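Local coordinates for protein branched-chain-amino-acid aminotransferase (Deinococcus radiodurans, PDB 3UZO) that probably catalyses pyridoxal 5'-phosphate-dependent transfer of amino groups between leucine, valine or isoleucine and 2-oxoglutarate in branched-chain amino acid biosynthesis, at residues Phe222-Tyr227 with Ala239-Phe244; Thr183-Ser188 with Thr309-Ile314. All coordinates share one frame; numbering follows the deposited sequence.

Interaction 1: residues Phe222-Tyr227 with Ala239-Phe244; sequences FADVIY and AGAANF. With PLP (pyridoxal-5'-phosphate), chain C.
Ala239 and Val225 illustrate how a cofactor-binding loop can pack against a weakly bonded strand, here 224-225, by close approach of one small residue to Asp224, Val225 and Ile226. Val225 O takes a CA-H...O contact from Ala239 CA, 3.2 Å away. The Asp224 carboxylate reaches the loop with CG anti to the backbone N (chi1 -163°), while OD2 turns back to accept a weak bond from Val225 N.

The Tyr227 ring has the Ala239 carbonyl at its edge, with CE1 3.8 Å from Ala239 O, and Val225 CG1 of its own segment over the centre of one face. Gly240, whose N lies close to Tyr227 CD1, takes a positive phi (86°), a conformation glycine adopts readily. The apolar contact joins Ile226 CD1 to Phe244 CD1 at 4.0 Å, the two side chains crossing at about a right angle.

Gly240-Asn243 line the PLP pocket of this class-IV aminotransferase, and Ala241 also belongs to the glutamate pocket. Gly240 C approaches the methyl carbon C2A of PLP at 3.2 Å, and Ala242 CA lies 3.4 Å from ring atom C6. Helix 204-219 packs on Val225 and Tyr227, strand 183-186 runs parallel to 224-225, and Phe244 leads into strand 243-248, leaning on strand 309-316.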
loop_
_atom_site.group_PDB
_atom_site.type_symbol
_atom_site.label_atom_id
_atom_site.label_comp_id
_atom_site.label_asym_id
_atom_site.label_seq_id
_atom_site.Cartn_x
_atom_site.Cartn_y
_atom_site.Cartn_z
ATOM N N PHE A 222 -23.091 -8.598 -0.524
ATOM C CA PHE A 222 -22.934 -7.548 0.477
ATOM C C PHE A 222 -22.282 -6.334 -0.172
ATOM O O PHE A 222 -21.516 -6.469 -1.123
ATOM C CB PHE A 222 -22.067 -8.017 1.643
ATOM C CG PHE A 222 -22.692 -9.103 2.463
ATOM C CD1 PHE A 222 -22.493 -10.441 2.139
ATOM C CD2 PHE A 222 -23.491 -8.787 3.556
ATOM C CE1 PHE A 222 -23.084 -11.452 2.898
ATOM C CE2 PHE A 222 -24.086 -9.789 4.321
ATOM C CZ PHE A 222 -23.883 -11.123 3.990
ATOM N N ALA A 223 -22.597 -5.152 0.347
ATOM C CA ALA A 223 -22.049 -3.911 -0.180
ATOM C C ALA A 223 -20.545 -3.834 0.044
ATOM O O ALA A 223 -19.798 -3.410 -0.841
ATOM C CB ALA A 223 -22.739 -2.710 0.481
ATOM N N ASP A 224 -20.104 -4.263 1.222
ATOM C CA ASP A 224 -18.691 -4.208 1.560
ATOM C C ASP A 224 -18.442 -4.964 2.863
ATOM O O ASP A 224 -19.355 -5.539 3.459
ATOM C CB ASP A 224 -18.276 -2.737 1.725
ATOM C CG ASP A 224 -16.767 -2.522 1.663
ATOM O OD1 ASP A 224 -16.329 -1.391 1.973
ATOM O OD2 ASP A 224 -16.020 -3.461 1.307
ATOM N N VAL A 225 -17.193 -4.952 3.303
ATOM C CA VAL A 225 -16.811 -5.615 4.536
ATOM C C VAL A 225 -16.723 -4.581 5.647
ATOM O O VAL A 225 -16.370 -3.425 5.406
ATOM C CB VAL A 225 -15.412 -6.296 4.393
ATOM C CG1 VAL A 225 -14.860 -6.670 5.764
ATOM C CG2 VAL A 225 -15.520 -7.536 3.519
ATOM N N ILE A 226 -17.092 -4.968 6.859
ATOM C CA ILE A 226 -16.917 -4.055 7.972
ATOM C C ILE A 226 -15.778 -4.731 8.698
ATOM O O ILE A 226 -15.880 -5.895 9.088
ATOM C CB ILE A 226 -18.147 -3.941 8.885
ATOM C CG1 ILE A 226 -19.260 -3.191 8.151
ATOM C CG2 ILE A 226 -17.778 -3.172 10.148
ATOM C CD1 ILE A 226 -20.449 -2.827 9.015
ATOM N N TYR A 227 -14.676 -4.007 8.845
ATOM C CA TYR A 227 -13.495 -4.550 9.487
ATOM C C TYR A 227 -13.506 -4.444 11.006
ATOM O O TYR A 227 -14.102 -3.528 11.572
ATOM C CB TYR A 227 -12.243 -3.874 8.916
ATOM C CG TYR A 227 -12.053 -4.130 7.432
ATOM C CD1 TYR A 227 -12.764 -3.399 6.473
ATOM C CD2 TYR A 227 -11.195 -5.137 6.988
ATOM C CE1 TYR A 227 -12.620 -3.671 5.102
ATOM C CE2 TYR A 227 -11.048 -5.418 5.633
ATOM C CZ TYR A 227 -11.762 -4.684 4.697
ATOM O OH TYR A 227 -11.609 -4.982 3.366
ATOM N N ALA A 239 -15.637 0.397 7.474
ATOM C CA ALA A 239 -15.946 -0.370 6.265
ATOM C C ALA A 239 -14.911 -0.363 5.128
ATOM O O ALA A 239 -15.112 -1.019 4.107
ATOM C CB ALA A 239 -17.290 0.070 5.711
ATOM N N GLY A 240 -13.817 0.369 5.272
ATOM C CA GLY A 240 -12.847 0.363 4.190
ATOM C C GLY A 240 -13.142 1.391 3.108
ATOM O O GLY A 240 -12.336 1.609 2.204
ATOM N N ALA A 241 -14.308 2.017 3.198
ATOM C CA ALA A 241 -14.712 3.056 2.262
ATOM C C ALA A 241 -15.597 4.013 3.049
ATOM O O ALA A 241 -16.137 4.975 2.498
ATOM C CB ALA A 241 -15.487 2.453 1.100
ATOM N N ALA A 242 -15.738 3.731 4.345
ATOM C CA ALA A 242 -16.563 4.551 5.233
ATOM C C ALA A 242 -16.360 4.190 6.706
ATOM O O ALA A 242 -16.003 3.055 7.033
ATOM C CB ALA A 242 -18.031 4.389 4.873
ATOM N N ASN A 243 -16.568 5.170 7.584
ATOM C CA ASN A 243 -16.467 4.940 9.024
ATOM C C ASN A 243 -17.816 4.316 9.392
ATOM O O ASN A 243 -18.732 4.273 8.568
ATOM C CB ASN A 243 -16.294 6.263 9.801
ATOM C CG ASN A 243 -14.837 6.576 10.153
ATOM O OD1 ASN A 243 -14.565 7.484 10.952
ATOM N ND2 ASN A 243 -13.902 5.841 9.564
ATOM N N PHE A 244 -17.936 3.848 10.629
ATOM C CA PHE A 244 -19.159 3.221 11.114
ATOM C C PHE A 244 -19.700 3.995 12.303
ATOM O O PHE A 244 -18.932 4.528 13.093
ATOM C CB PHE A 244 -18.846 1.789 11.566
ATOM C CG PHE A 244 -19.987 1.091 12.262
ATOM C CD1 PHE A 244 -20.861 0.271 11.550
ATOM C CD2 PHE A 244 -20.167 1.222 13.635
ATOM C CE1 PHE A 244 -21.904 -0.418 12.206
ATOM C CE2 PHE A 244 -21.202 0.542 14.301
ATOM C CZ PHE A 244 -22.070 -0.280 13.585
HETATM N N1 PLP C . -12.946 5.178 5.730
HETATM C C2 PLP C . -12.211 4.925 4.569
HETATM C C2A PLP C . -11.399 3.630 4.492
HETATM C C3 PLP C . -12.258 5.903 3.511
HETATM O O3 PLP C . -11.568 5.696 2.376
HETATM C C4 PLP C . -13.046 7.110 3.671
HETATM C C4A PLP C . -13.045 8.160 2.483
HETATM C C5 PLP C . -13.798 7.300 4.926
HETATM C C6 PLP C . -13.732 6.332 5.928
HETATM C C5A PLP C . -14.647 8.473 5.233
HETATM O O4P PLP C . -13.934 9.676 5.337
HETATM P P PLP C . -14.531 11.025 4.747
HETATM O O1P PLP C . -14.763 10.947 3.276
HETATM O O2P PLP C . -13.438 12.053 5.129
HETATM O O3P PLP C . -15.731 11.335 5.595
#

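Interaction 2: residues Thr183-Ser188 with Thr309-Ile314; sequences TNFITS and TPIGGI
The Phe185 ring meets Ile311 obliquely: Phe185 CE1 is 3.8 Å from Ile311 CG1, and the two side chains cross at about a right angle. Beyond these segments, Ile226 and Asp224 also touch Phe185. Both flat groups of the contact, this ring and the Asn184 amide, sit on a parallel strand pair of a mixed sheet, interrupted by a beta bulge, a register slip that falls at two glycines. The Asn184 amide bends toward the partner strand because CG lies beside its own backbone N (chi1 -51°). There OD1 accepts a weak bond from Gly313 N at 3.1 Å and has Gly312 CA passing 3.6 Å away, while ND2 is held by Glu326.

Thr183 bridges Ile311, but Phe185 bridges Ile314, so 309-314 uses one extra residue, and the slip falls at Gly312-Gly313. Ahead of it, Thr183 N donates to Pro310 O at 3.0 Å, and Gly312 N returns a bond of 2.9 Å to Thr183 O, arriving well above that carbonyl's plane. Past it, Phe185 N gives a straighter bond (166° at the hydrogen) to Gly313 O, 3.2 Å long and nearly in line with the carbonyl.

The side chains of Thr183, Phe185, Ile311 and Ile314 share one face of the sheet. At the start of 309-314, Thr309 OG1 is bonded to Ala306 O, and the methyl carbon Thr309 CG2 lies 3.4 Å from Thr183 OG1, a buried hydroxyl oxygen with no polar partner in the model.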
loop_
_atom_site.group_PDB
_atom_site.type_symbol
_atom_site.label_atom_id
_atom_site.label_comp_id
_atom_site.label_asym_id
_atom_site.label_seq_id
_atom_site.Cartn_x
_atom_site.Cartn_y
_atom_site.Cartn_z
ATOM N N THR A 183 -28.054 -1.025 3.085
ATOM C CA THR A 183 -27.368 -2.133 2.439
ATOM C C THR A 183 -26.724 -2.948 3.545
ATOM O O THR A 183 -26.588 -2.466 4.678
ATOM C CB THR A 183 -26.275 -1.656 1.455
ATOM O OG1 THR A 183 -25.386 -0.754 2.122
ATOM C CG2 THR A 183 -26.902 -0.968 0.261
ATOM N N ASN A 184 -26.326 -4.173 3.227
ATOM C CA ASN A 184 -25.730 -5.048 4.221
ATOM C C ASN A 184 -24.218 -5.163 4.098
ATOM O O ASN A 184 -23.646 -4.998 3.017
ATOM C CB ASN A 184 -26.375 -6.435 4.143
ATOM C CG ASN A 184 -27.894 -6.368 4.178
ATOM O OD1 ASN A 184 -28.472 -5.584 4.934
ATOM N ND2 ASN A 184 -28.548 -7.197 3.367
ATOM N N PHE A 185 -23.577 -5.434 5.226
ATOM C CA PHE A 185 -22.133 -5.575 5.279
ATOM C C PHE A 185 -21.802 -6.896 5.973
ATOM O O PHE A 185 -22.636 -7.450 6.699
ATOM C CB PHE A 185 -21.521 -4.385 6.032
ATOM C CG PHE A 185 -21.703 -3.062 5.329
ATOM C CD1 PHE A 185 -22.957 -2.462 5.252
ATOM C CD2 PHE A 185 -20.623 -2.432 4.719
ATOM C CE1 PHE A 185 -23.136 -1.250 4.571
ATOM C CE2 PHE A 185 -20.789 -1.219 4.037
ATOM C CZ PHE A 185 -22.048 -0.629 3.963
ATOM N N ILE A 186 -20.591 -7.393 5.750
ATOM C CA ILE A 186 -20.174 -8.661 6.326
ATOM C C ILE A 186 -18.768 -8.610 6.931
ATOM O O ILE A 186 -17.878 -7.930 6.413
ATOM C CB ILE A 186 -20.239 -9.770 5.243
ATOM C CG1 ILE A 186 -19.860 -11.122 5.834
ATOM C CG2 ILE A 186 -19.336 -9.398 4.064
ATOM C CD1 ILE A 186 -20.153 -12.306 4.883
ATOM N N THR A 187 -18.586 -9.326 8.037
ATOM C CA THR A 187 -17.302 -9.388 8.725
ATOM C C THR A 187 -16.319 -10.167 7.864
ATOM O O THR A 187 -16.725 -10.920 6.976
ATOM C CB THR A 187 -17.441 -10.103 10.092
ATOM O OG1 THR A 187 -18.293 -9.335 10.949
ATOM C CG2 THR A 187 -16.086 -10.268 10.756
ATOM N N SER A 188 -15.029 -9.978 8.121
ATOM C CA SER A 188 -13.990 -10.675 7.377
ATOM C C SER A 188 -12.800 -11.023 8.259
ATOM O O SER A 188 -12.507 -10.323 9.234
ATOM C CB SER A 188 -13.501 -9.813 6.209
ATOM O OG SER A 188 -12.468 -10.475 5.502
ATOM N N THR A 309 -24.824 5.801 4.589
ATOM C CA THR A 309 -25.466 4.668 3.942
ATOM C C THR A 309 -26.018 3.827 5.091
ATOM O O THR A 309 -25.252 3.216 5.837
ATOM C CB THR A 309 -24.451 3.816 3.161
ATOM O OG1 THR A 309 -23.876 4.598 2.107
ATOM C CG2 THR A 309 -25.133 2.590 2.569
ATOM N N PRO A 310 -27.353 3.793 5.254
ATOM C CA PRO A 310 -27.936 3.005 6.341
ATOM C C PRO A 310 -27.487 1.555 6.256
ATOM O O PRO A 310 -27.378 0.994 5.166
ATOM C CB PRO A 310 -29.442 3.155 6.116
ATOM C CG PRO A 310 -29.557 4.491 5.390
ATOM C CD PRO A 310 -28.404 4.410 4.427
ATOM N N ILE A 311 -27.210 0.954 7.408
ATOM C CA ILE A 311 -26.803 -0.439 7.427
ATOM C C ILE A 311 -28.021 -1.277 7.819
ATOM O O ILE A 311 -28.552 -1.150 8.924
ATOM C CB ILE A 311 -25.632 -0.663 8.410
ATOM C CG1 ILE A 311 -24.392 0.084 7.898
ATOM C CG2 ILE A 311 -25.348 -2.165 8.562
ATOM C CD1 ILE A 311 -23.202 0.096 8.860
ATOM N N GLY A 312 -28.483 -2.101 6.887
ATOM C CA GLY A 312 -29.637 -2.938 7.153
ATOM C C GLY A 312 -29.276 -3.970 8.197
ATOM O O GLY A 312 -29.924 -4.079 9.236
ATOM N N GLY A 313 -28.219 -4.720 7.918
ATOM C CA GLY A 313 -27.775 -5.734 8.849
ATOM C C GLY A 313 -26.313 -6.065 8.659
ATOM O O GLY A 313 -25.708 -5.707 7.645
ATOM N N ILE A 314 -25.735 -6.751 9.637
ATOM C CA ILE A 314 -24.338 -7.134 9.553
ATOM C C ILE A 314 -24.198 -8.635 9.732
ATOM O O ILE A 314 -24.696 -9.203 10.704
ATOM C CB ILE A 314 -23.486 -6.434 10.636
ATOM C CG1 ILE A 314 -23.531 -4.914 10.446
ATOM C CG2 ILE A 314 -22.048 -6.927 10.558
ATOM C CD1 ILE A 314 -22.618 -4.156 11.397
#

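How the interactions relate
Interactions 1 and 2, with centres 8 Å apart, belong to one mixed sheet, in which strand 183-186 lies between 224-225 and 309-316; interaction 1 is nested in the chain loop that interaction 2 closes. Ala223 N lies 2.9 Å from Asn184 O and Ile226 N 3.1 Å from Ile186 O, both probable hydrogen bonds, and Ile226 CG1 packs 3.3 Å from Phe185 CB. Phe244 of interaction 1 touches Ile311 and Ile314 of interaction 2. Interaction 1 touches the cofactor directly, and Ala241 also contacts the bound glutamate. Interaction 2 stands further back, with the Thr309 side chain about 8 Å from glutamate and that of Phe185 about 10 Å from PLP.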